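Coclaurine N-methyltransferase (Coptis japonica, PDB 6GKZ) probably transfers a methyl group from S-adenosyl-L-methionine to the ring nitrogen of coclaurine and related tetrahydroisoquinolines in plant alkaloid biosynthesis. Local coordinates at residues 89-94 with 195-200; 226-231 with 256-261. All coordinates share one frame; numbering follows the deposited sequence.

Overall arrangement
From the N terminus, the chain passes helix 79-85 and enters the loop holding 89-94. Interaction 1 joins that loop to 195-200, closing about 100 residues that include strands 126-130, 149-154 and 175-179 of the central sheet. Only then does interaction 2 open: 226-231, at the end of strand 221-230, meets 256-261, closing a much shorter, helix-free loop. The two contacts are therefore in series, neither nested nor crossed, with centres about 14 Å apart. Strands 191-197 and 221-230 are neighbours in one sheet, and the probable backbone bonds Val196 O to Glu226 N and Glu198 N to Glu226 O join the S-adenosyl-L-homocysteine site to the second contact.

Interaction 1: residues 89-94 with 195-200. With SAH (S-adenosyl-L-homocysteine), chain E.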
ATOM      1  N   ASN A  89     -31.006  12.920   3.104  1.00 42.67           N
ATOM      2  CA  ASN A  89     -30.435  11.909   3.985  1.00 43.27           C
ATOM      3  C   ASN A  89     -29.524  12.524   5.044  1.00 35.38           C
ATOM      4  O   ASN A  89     -29.087  11.835   5.965  1.00 35.19           O
ATOM      5  CB  ASN A  89     -29.662  10.870   3.168  1.00 52.88           C
ATOM      6  CG  ASN A  89     -30.555  10.099   2.210  1.00 58.84           C
ATOM      7  OD1 ASN A  89     -31.192   9.115   2.590  1.00 57.28           O
ATOM      8  ND2 ASN A  89     -30.607  10.549   0.958  1.00 64.11           N
ATOM      9  N   LEU A  90     -29.231  13.815   4.902  1.00 38.39           N
ATOM     10  CA  LEU A  90     -28.297  14.504   5.798  1.00 37.98           C
ATOM     11  C   LEU A  90     -26.984  13.750   5.910  1.00 38.68           C
ATOM     12  O   LEU A  90     -26.409  13.645   6.998  1.00 43.25           O
ATOM     13  CB  LEU A  90     -28.901  14.696   7.197  1.00 34.19           C
ATOM     14  CG  LEU A  90     -30.322  15.270   7.263  1.00 36.84           C
ATOM     15  CD1 LEU A  90     -30.777  15.542   8.717  1.00 33.22           C
ATOM     16  CD2 LEU A  90     -30.456  16.507   6.397  1.00 32.76           C
ATOM     17  N   LYS A  91     -26.520  13.220   4.783  1.00 36.81           N
ATOM     18  CA  LYS A  91     -25.205  12.593   4.714  1.00 36.02           C
ATOM     19  C   LYS A  91     -24.102  13.665   4.713  1.00 40.40           C
ATOM     20  O   LYS A  91     -23.875  14.354   3.717  1.00 45.21           O
ATOM     21  CB  LYS A  91     -25.090  11.698   3.469  1.00 30.61           C
ATOM     22  CG  LYS A  91     -23.884  10.755   3.490  1.00 32.81           C
ATOM     23  CD  LYS A  91     -23.850   9.844   2.263  1.00 27.80           C
ATOM     24  CE  LYS A  91     -22.822   8.710   2.406  1.00 27.37           C
ATOM     25  NZ  LYS A  91     -21.395   9.144   2.657  1.00 23.65           N
ATOM     26  N   GLY A  92     -23.423  13.800   5.843  1.00 39.42           N
ATOM     27  CA  GLY A  92     -22.351  14.762   5.975  1.00 39.31           C
ATOM     28  C   GLY A  92     -21.029  14.087   5.701  1.00 43.68           C
ATOM     29  O   GLY A  92     -20.147  14.047   6.553  1.00 48.19           O
ATOM     30  N   SER A  93     -20.917  13.533   4.500  1.00 38.66           N
ATOM     31  CA  SER A  93     -19.688  12.913   4.014  1.00 30.66           C
ATOM     32  C   SER A  93     -19.807  12.713   2.504  1.00 29.57           C
ATOM     33  O   SER A  93     -20.794  13.126   1.904  1.00 31.65           O
ATOM     34  CB  SER A  93     -19.426  11.583   4.726  1.00 30.34           C
ATOM     35  OG  SER A  93     -20.554  10.719   4.651  1.00 39.57           O
ATOM     36  N   CYS A  94     -18.817  12.067   1.896  1.00 30.57           N
ATOM     37  CA  CYS A  94     -18.769  11.949   0.441  1.00 33.29           C
ATOM     38  C   CYS A  94     -20.033  11.310  -0.140  1.00 36.11           C
ATOM     39  O   CYS A  94     -20.558  10.331   0.409  1.00 39.58           O
ATOM     40  CB  CYS A  94     -17.540  11.142   0.017  1.00 35.84           C
ATOM     41  SG  CYS A  94     -17.110  11.295  -1.745  1.00 40.81           S
ATOM     42  N   LEU A 195     -19.662  -0.567  10.177  1.00 28.03           N
ATOM     43  CA  LEU A 195     -19.420   0.428   9.154  1.00 18.41           C
ATOM     44  C   LEU A 195     -18.834   1.685   9.789  1.00 26.31           C
ATOM     45  O   LEU A 195     -19.406   2.221  10.732  1.00 29.48           O
ATOM     46  CB  LEU A 195     -20.714   0.736   8.399  1.00 27.48           C
ATOM     47  CG  LEU A 195     -21.229  -0.210   7.306  1.00 27.90           C
ATOM     48  CD1 LEU A 195     -21.205  -1.641   7.753  1.00 26.65           C
ATOM     49  CD2 LEU A 195     -22.640   0.158   6.998  1.00 38.95           C
ATOM     50  N   VAL A 196     -17.674   2.120   9.284  1.00 28.13           N
ATOM     51  CA  VAL A 196     -16.998   3.342   9.736  1.00 22.47           C
ATOM     52  C   VAL A 196     -16.840   4.322   8.568  1.00 31.75           C
ATOM     53  O   VAL A 196     -15.974   4.140   7.713  1.00 30.48           O
ATOM     54  CB  VAL A 196     -15.586   3.054  10.315  1.00 19.71           C
ATOM     55  CG1 VAL A 196     -14.897   4.352  10.722  1.00 23.19           C
ATOM     56  CG2 VAL A 196     -15.635   2.077  11.486  1.00 18.90           C
ATOM     57  N   ILE A 197     -17.665   5.362   8.524  1.00 29.26           N
ATOM     58  CA  ILE A 197     -17.588   6.295   7.405  1.00 22.85           C
ATOM     59  C   ILE A 197     -16.914   7.594   7.846  1.00 29.84           C
ATOM     60  O   ILE A 197     -17.537   8.442   8.504  1.00 25.13           O
ATOM     61  CB  ILE A 197     -18.995   6.606   6.804  1.00 20.92           C
ATOM     62  CG1 ILE A 197     -19.739   5.319   6.443  1.00 16.61           C
ATOM     63  CG2 ILE A 197     -18.887   7.524   5.579  1.00 24.47           C
ATOM     64  CD1 ILE A 197     -18.948   4.348   5.632  1.00 16.71           C
ATOM     65  N   GLU A 198     -15.633   7.731   7.497  1.00 30.85           N
ATOM     66  CA  GLU A 198     -14.880   8.975   7.704  1.00 33.21           C
ATOM     67  C   GLU A 198     -14.766   9.407   9.168  1.00 27.94           C
ATOM     68  O   GLU A 198     -14.789  10.592   9.477  1.00 32.70           O
ATOM     69  CB  GLU A 198     -15.496  10.111   6.879  1.00 34.86           C
ATOM     70  CG  GLU A 198     -15.342   9.899   5.373  1.00 44.04           C
ATOM     71  CD  GLU A 198     -15.934  11.019   4.538  1.00 52.10           C
ATOM     72  OE1 GLU A 198     -15.673  12.199   4.848  1.00 63.71           O
ATOM     73  OE2 GLU A 198     -16.667  10.724   3.572  1.00 52.54           O
ATOM     74  N   LEU A 199     -14.591   8.436  10.057  1.00 25.98           N
ATOM     75  CA  LEU A 199     -14.322   8.711  11.460  1.00 25.44           C
ATOM     76  C   LEU A 199     -12.808   8.703  11.812  1.00 34.52           C
ATOM     77  O   LEU A 199     -12.358   9.454  12.694  1.00 31.40           O
ATOM     78  CB  LEU A 199     -15.058   7.690  12.319  1.00 28.03           C
ATOM     79  CG  LEU A 199     -14.827   7.818  13.818  1.00 30.20           C
ATOM     80  CD1 LEU A 199     -15.694   8.932  14.374  1.00 35.20           C
ATOM     81  CD2 LEU A 199     -15.113   6.508  14.493  1.00 19.19           C
ATOM     82  N   PHE A 200     -12.029   7.864  11.128  1.00 24.73           N
ATOM     83  CA  PHE A 200     -10.623   7.660  11.492  1.00 25.93           C
ATOM     84  C   PHE A 200      -9.756   8.897  11.297  1.00 25.52           C
ATOM     85  O   PHE A 200      -8.686   8.988  11.889  1.00 35.49           O
ATOM     86  CB  PHE A 200     -10.001   6.500  10.697  1.00 26.92           C
ATOM     87  CG  PHE A 200     -10.374   5.131  11.199  1.00 28.50           C
ATOM     88  CD1 PHE A 200     -11.528   4.925  11.941  1.00 25.41           C
ATOM     89  CD2 PHE A 200      -9.563   4.034  10.914  1.00 38.45           C
ATOM     90  CE1 PHE A 200     -11.858   3.655  12.405  1.00 23.45           C
ATOM     91  CE2 PHE A 200      -9.894   2.759  11.371  1.00 28.53           C
ATOM     92  CZ  PHE A 200     -11.044   2.572  12.116  1.00 23.54           C
TER
HETATM   93  N   SAH E 501     -20.355   8.669   9.024  1.00 66.17           N
HETATM   94  CA  SAH E 501     -21.137   9.894   9.206  1.00 72.88           C
HETATM   95  CB  SAH E 501     -20.401  10.882  10.119  1.00 72.14           C
HETATM   96  CG  SAH E 501     -18.894  11.055   9.909  1.00 62.60           C
HETATM   97  SD  SAH E 501     -18.313  12.669  10.490  1.00 71.31           S
HETATM   98  C   SAH E 501     -21.518  10.561   7.880  1.00 70.13           C
HETATM   99  O   SAH E 501     -22.475  11.339   7.794  1.00 62.54           O
HETATM  100  OXT SAH E 501     -20.882  10.324   6.855  1.00 73.79           O
HETATM  101  C5' SAH E 501     -17.552  12.080  12.028  1.00 51.17           C
HETATM  102  C4' SAH E 501     -18.626  11.702  13.044  1.00 55.23           C
HETATM  103  O4' SAH E 501     -18.092  10.816  13.994  1.00 60.66           O
HETATM  104  C3' SAH E 501     -19.253  12.847  13.830  1.00 56.70           C
HETATM  105  O3' SAH E 501     -20.395  13.330  13.167  1.00 58.50           O
HETATM  106  C2' SAH E 501     -19.652  12.204  15.139  1.00 59.39           C
HETATM  107  O2' SAH E 501     -21.033  11.857  15.107  1.00 58.76           O
HETATM  108  C1' SAH E 501     -18.786  10.958  15.211  1.00 55.94           C
HETATM  109  N9  SAH E 501     -17.716  11.035  16.195  1.00 45.14           N
HETATM  110  C8  SAH E 501     -16.588  11.811  16.122  1.00 40.28           C
HETATM  111  N7  SAH E 501     -15.837  11.557  17.219  1.00 40.52           N
HETATM  112  C5  SAH E 501     -16.483  10.612  17.963  1.00 47.09           C
HETATM  113  C6  SAH E 501     -16.190   9.978  19.163  1.00 44.48           C
HETATM  114  N6  SAH E 501     -15.066  10.263  19.813  1.00 38.97           N
HETATM  115  N1  SAH E 501     -17.060   9.044  19.667  1.00 46.43           N
HETATM  116  C2  SAH E 501     -18.226   8.743  18.996  1.00 51.51           C
HETATM  117  N3  SAH E 501     -18.522   9.371  17.807  1.00 41.93           N
HETATM  118  C4  SAH E 501     -17.659  10.277  17.310  1.00 39.78           C
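Over one face of the Glu198 carboxylate lies Ser93 CB, 3.1 Å from Glu198 OE2, while the backbone N-H of Cys94 arrives near the carboxylate plane. That N-H uses the syn lone pair of OE2, and the bond from Cys94 N to Glu198 OE2 is 3.0 Å long and almost straight at 177°. With CG pointing away from its own carbonyl carbon (chi1 -67°) and the chain extended beyond it, Glu198 reaches across to the loop. Replacing it with an alanine would probably leave the Cys94 N-H without its acceptor and remove the carboxylate that packs on Ser93 CB. Such a site at the carboxyl end of strand 191-197 belongs to the Rossmann-like methyltransferase fold, and S-adenosyl-L-homocysteine (SAH) lies here: SAH N donates to Ile197 O over 2.9 Å, whereas the bond from Gly92 N to SAH O, at 3.3 Å, is weak. Gly92 is the centre of an inverse gamma turn. Ile197 CG2 packs toward Ser93, whose OG is less surely placed in the model. Lys91, bent at its last torsion (chi4 -57°), curls back within its own loop, where NZ donates to Cys94 O over 2.7 Å; Tyr115 OH is a further partner of NZ.

Interaction 2: residues 226-231 with 256-261; sequences EHICHK and MIIPSA
Ile228 CD1 forms the apolar centre, lying 3.8 Å from Ile258 CD1 and 4.0 Å from the CE of Met256, a poorly ordered selenomethionine whose chain crosses that of Ile228 at about a right angle. This cluster sits where strand 221-230, part of the central sheet of the Rossmann-like fold, is joined by the short segment 256-261 through a single beta bridge between His230 and Ser260. On the neighbouring position Cys229 SG packs 3.9 Å from Ala261 CB, and Cys229 also touches Met343 and Ser345 of strand 342-349.

The bridge has the parallel pattern: His230 is held through both its N-H and its C=O by the residues flanking Ser260. His230 N donates to Pro259 O (2.9 Å, N-H...O angle 151°), and His230 O receives Ala261 N at 2.8 Å, with Ser260 CA adding a CH...O contact to the same oxygen. The His230 imidazole itself turns elsewhere: ND1 bonds to Thr232 N and NE2 to Glu341. Farther out, Lys231 and Ala261 pack on Tyr44 of the second subunit, so this edge takes part in the homodimer.

At the polar edge, His227 places its ring between its own backbone N and carbonyl carbon (chi1 64°), alongside Pro259, which runs past it in the opposite direction. His227 ND1 donates to Ile228 O at 3.0 Å; the acceptor lies close to the ring plane, but the donor stands above the carbonyl plane rather than on a lone pair. Ser260 O meets the ring edge in plane. A water lies 3.0 Å from His227 NE2 and donates to Ala261 O over 2.8 Å.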
ATOM      1  N   GLU A 226     -14.663   3.729   5.088  1.00 23.85           N
ATOM      2  CA  GLU A 226     -14.372   4.750   4.082  1.00 18.12           C
ATOM      3  C   GLU A 226     -13.482   5.821   4.686  1.00 20.59           C
ATOM      4  O   GLU A 226     -13.746   6.315   5.790  1.00 26.58           O
ATOM      5  CB  GLU A 226     -15.647   5.394   3.533  1.00 21.01           C
ATOM      6  CG  GLU A 226     -15.381   6.691   2.725  1.00 20.63           C
ATOM      7  CD  GLU A 226     -16.641   7.269   2.105  1.00 33.71           C
ATOM      8  OE1 GLU A 226     -17.180   6.671   1.149  1.00 35.70           O
ATOM      9  OE2 GLU A 226     -17.106   8.322   2.574  1.00 43.22           O
ATOM     10  N   HIS A 227     -12.431   6.215   3.977  1.00 17.41           N
ATOM     11  CA  HIS A 227     -11.704   7.405   4.429  1.00 21.28           C
ATOM     12  C   HIS A 227     -11.145   8.266   3.299  1.00 26.82           C
ATOM     13  O   HIS A 227     -10.849   7.776   2.207  1.00 33.63           O
ATOM     14  CB  HIS A 227     -10.581   6.998   5.374  1.00 24.51           C
ATOM     15  CG  HIS A 227      -9.526   6.156   4.730  1.00 28.62           C
ATOM     16  ND1 HIS A 227      -8.380   6.690   4.182  1.00 23.32           N
ATOM     17  CD2 HIS A 227      -9.446   4.819   4.546  1.00 23.53           C
ATOM     18  CE1 HIS A 227      -7.637   5.716   3.688  1.00 27.28           C
ATOM     19  NE2 HIS A 227      -8.263   4.571   3.891  1.00 34.62           N
ATOM     20  N   ILE A 228     -11.014   9.564   3.570  1.00 24.50           N
ATOM     21  CA  ILE A 228     -10.377  10.457   2.612  1.00 25.33           C
ATOM     22  C   ILE A 228      -8.888  10.206   2.685  1.00 29.00           C
ATOM     23  O   ILE A 228      -8.397   9.611   3.646  1.00 24.01           O
ATOM     24  CB  ILE A 228     -10.670  11.940   2.887  1.00 30.47           C
ATOM     25  CG1 ILE A 228     -10.186  12.325   4.290  1.00 35.12           C
ATOM     26  CG2 ILE A 228     -12.154  12.227   2.708  1.00 21.78           C
ATOM     27  CD1 ILE A 228      -9.835  13.778   4.436  1.00 37.67           C
ATOM     28  N   CYS A 229      -8.155  10.657   1.678  1.00 24.71           N
ATOM     29  CA  CYS A 229      -6.759  10.300   1.610  1.00 19.71           C
ATOM     30  C   CYS A 229      -6.103  11.058   0.502  1.00 21.99           C
ATOM     31  O   CYS A 229      -6.777  11.703  -0.292  1.00 22.08           O
ATOM     32  CB  CYS A 229      -6.589   8.791   1.364  1.00 19.91           C
ATOM     33  SG  CYS A 229      -7.177   8.200  -0.268  1.00 34.97           S
ATOM     34  N   HIS A 230      -4.781  10.978   0.464  1.00 21.26           N
ATOM     35  CA  HIS A 230      -4.054  11.267  -0.741  1.00 25.00           C
ATOM     36  C   HIS A 230      -3.611   9.945  -1.365  1.00 27.46           C
ATOM     37  O   HIS A 230      -3.368   8.955  -0.668  1.00 26.94           O
ATOM     38  CB  HIS A 230      -2.852  12.168  -0.476  1.00 23.49           C
ATOM     39  CG  HIS A 230      -2.168  12.594  -1.727  1.00 28.18           C
ATOM     40  ND1 HIS A 230      -1.202  11.830  -2.344  1.00 27.54           N
ATOM     41  CD2 HIS A 230      -2.355  13.675  -2.520  1.00 31.50           C
ATOM     42  CE1 HIS A 230      -0.804  12.434  -3.447  1.00 28.98           C
ATOM     43  NE2 HIS A 230      -1.482  13.563  -3.571  1.00 28.92           N
ATOM     44  N   LYS A 231      -3.563   9.937  -2.689  1.00 26.56           N
ATOM     45  CA  LYS A 231      -3.070   8.818  -3.490  1.00 24.21           C
ATOM     46  C   LYS A 231      -1.842   8.123  -2.878  1.00 30.43           C
ATOM     47  O   LYS A 231      -1.781   6.895  -2.784  1.00 32.04           O
ATOM     48  CB  LYS A 231      -2.703   9.351  -4.882  1.00 27.51           C
ATOM     49  CG  LYS A 231      -2.952   8.431  -6.010  1.00 38.41           C
ATOM     50  CD  LYS A 231      -2.134   8.843  -7.238  1.00 39.01           C
ATOM     51  CE  LYS A 231      -1.801  10.315  -7.262  1.00 35.20           C
ATOM     52  NZ  LYS A 231      -1.067  10.653  -8.523  1.00 46.67           N
HETATM   53  N   MSE A 256      -6.915  16.599  12.717  1.00 41.79           N
HETATM   54  CA  MSE A 256      -7.091  15.631  11.646  1.00 38.55           C
HETATM   55  C   MSE A 256      -5.826  15.037  11.046  1.00 33.96           C
HETATM   56  O   MSE A 256      -4.721  15.561  11.188  1.00 27.88           O
HETATM   57  CB  MSE A 256      -7.906  16.258  10.528  1.00 42.45           C
HETATM   58  CG  MSE A 256      -9.397  16.052  10.724  1.00 46.44           C
HETATM   59 SE   MSE A 256     -10.327  16.648   9.162  1.00167.94          SE
HETATM   60  CE  MSE A 256      -9.213  15.766   7.827  1.00 84.05           C
ATOM     61  N   ILE A 257      -6.030  13.926  10.356  1.00 30.10           N
ATOM     62  CA  ILE A 257      -4.963  13.221   9.688  1.00 27.33           C
ATOM     63  C   ILE A 257      -5.415  12.876   8.279  1.00 28.72           C
ATOM     64  O   ILE A 257      -6.501  12.361   8.082  1.00 26.59           O
ATOM     65  CB  ILE A 257      -4.570  11.948  10.444  1.00 25.15           C
ATOM     66  CG1 ILE A 257      -3.832  12.310  11.734  1.00 26.58           C
ATOM     67  CG2 ILE A 257      -3.714  11.044   9.562  1.00 19.02           C
ATOM     68  CD1 ILE A 257      -3.176  11.129  12.421  1.00 31.13           C
ATOM     69  N   ILE A 258      -4.592  13.203   7.297  1.00 25.14           N
ATOM     70  CA  ILE A 258      -4.856  12.802   5.932  1.00 23.98           C
ATOM     71  C   ILE A 258      -4.045  11.542   5.680  1.00 22.73           C
ATOM     72  O   ILE A 258      -2.824  11.604   5.550  1.00 31.12           O
ATOM     73  CB  ILE A 258      -4.471  13.902   4.911  1.00 25.72           C
ATOM     74  CG1 ILE A 258      -5.013  15.264   5.353  1.00 23.03           C
ATOM     75  CG2 ILE A 258      -4.944  13.551   3.519  1.00 23.46           C
ATOM     76  CD1 ILE A 258      -6.486  15.309   5.540  1.00 19.50           C
ATOM     77  N   PRO A 259      -4.721  10.387   5.631  1.00 27.31           N
ATOM     78  CA  PRO A 259      -4.039   9.126   5.341  1.00 26.14           C
ATOM     79  C   PRO A 259      -3.641   9.010   3.864  1.00 27.38           C
ATOM     80  O   PRO A 259      -4.164   9.747   3.021  1.00 20.62           O
ATOM     81  CB  PRO A 259      -5.094   8.061   5.694  1.00 19.71           C
ATOM     82  CG  PRO A 259      -6.226   8.801   6.356  1.00 16.85           C
ATOM     83  CD  PRO A 259      -6.167  10.193   5.845  1.00 22.72           C
ATOM     84  N   SER A 260      -2.720   8.102   3.559  1.00 24.34           N
ATOM     85  CA  SER A 260      -2.536   7.653   2.183  1.00 24.60           C
ATOM     86  C   SER A 260      -3.622   6.639   1.816  1.00 27.85           C
ATOM     87  O   SER A 260      -4.262   6.059   2.698  1.00 22.39           O
ATOM     88  CB  SER A 260      -1.159   7.026   2.003  1.00 22.67           C
ATOM     89  OG  SER A 260      -1.006   5.949   2.913  1.00 25.96           O
ATOM     90  N   ALA A 261      -3.830   6.415   0.523  1.00 27.20           N
ATOM     91  CA  ALA A 261      -4.814   5.429   0.087  1.00 23.20           C
ATOM     92  C   ALA A 261      -4.545   4.080   0.755  1.00 32.97           C
ATOM     93  O   ALA A 261      -5.468   3.355   1.141  1.00 30.67           O
ATOM     94  CB  ALA A 261      -4.778   5.287  -1.413  1.00 24.16           C
TER
HETATM   95  O   HOH W   1      -6.145   2.516   3.725  1.00 20.46           O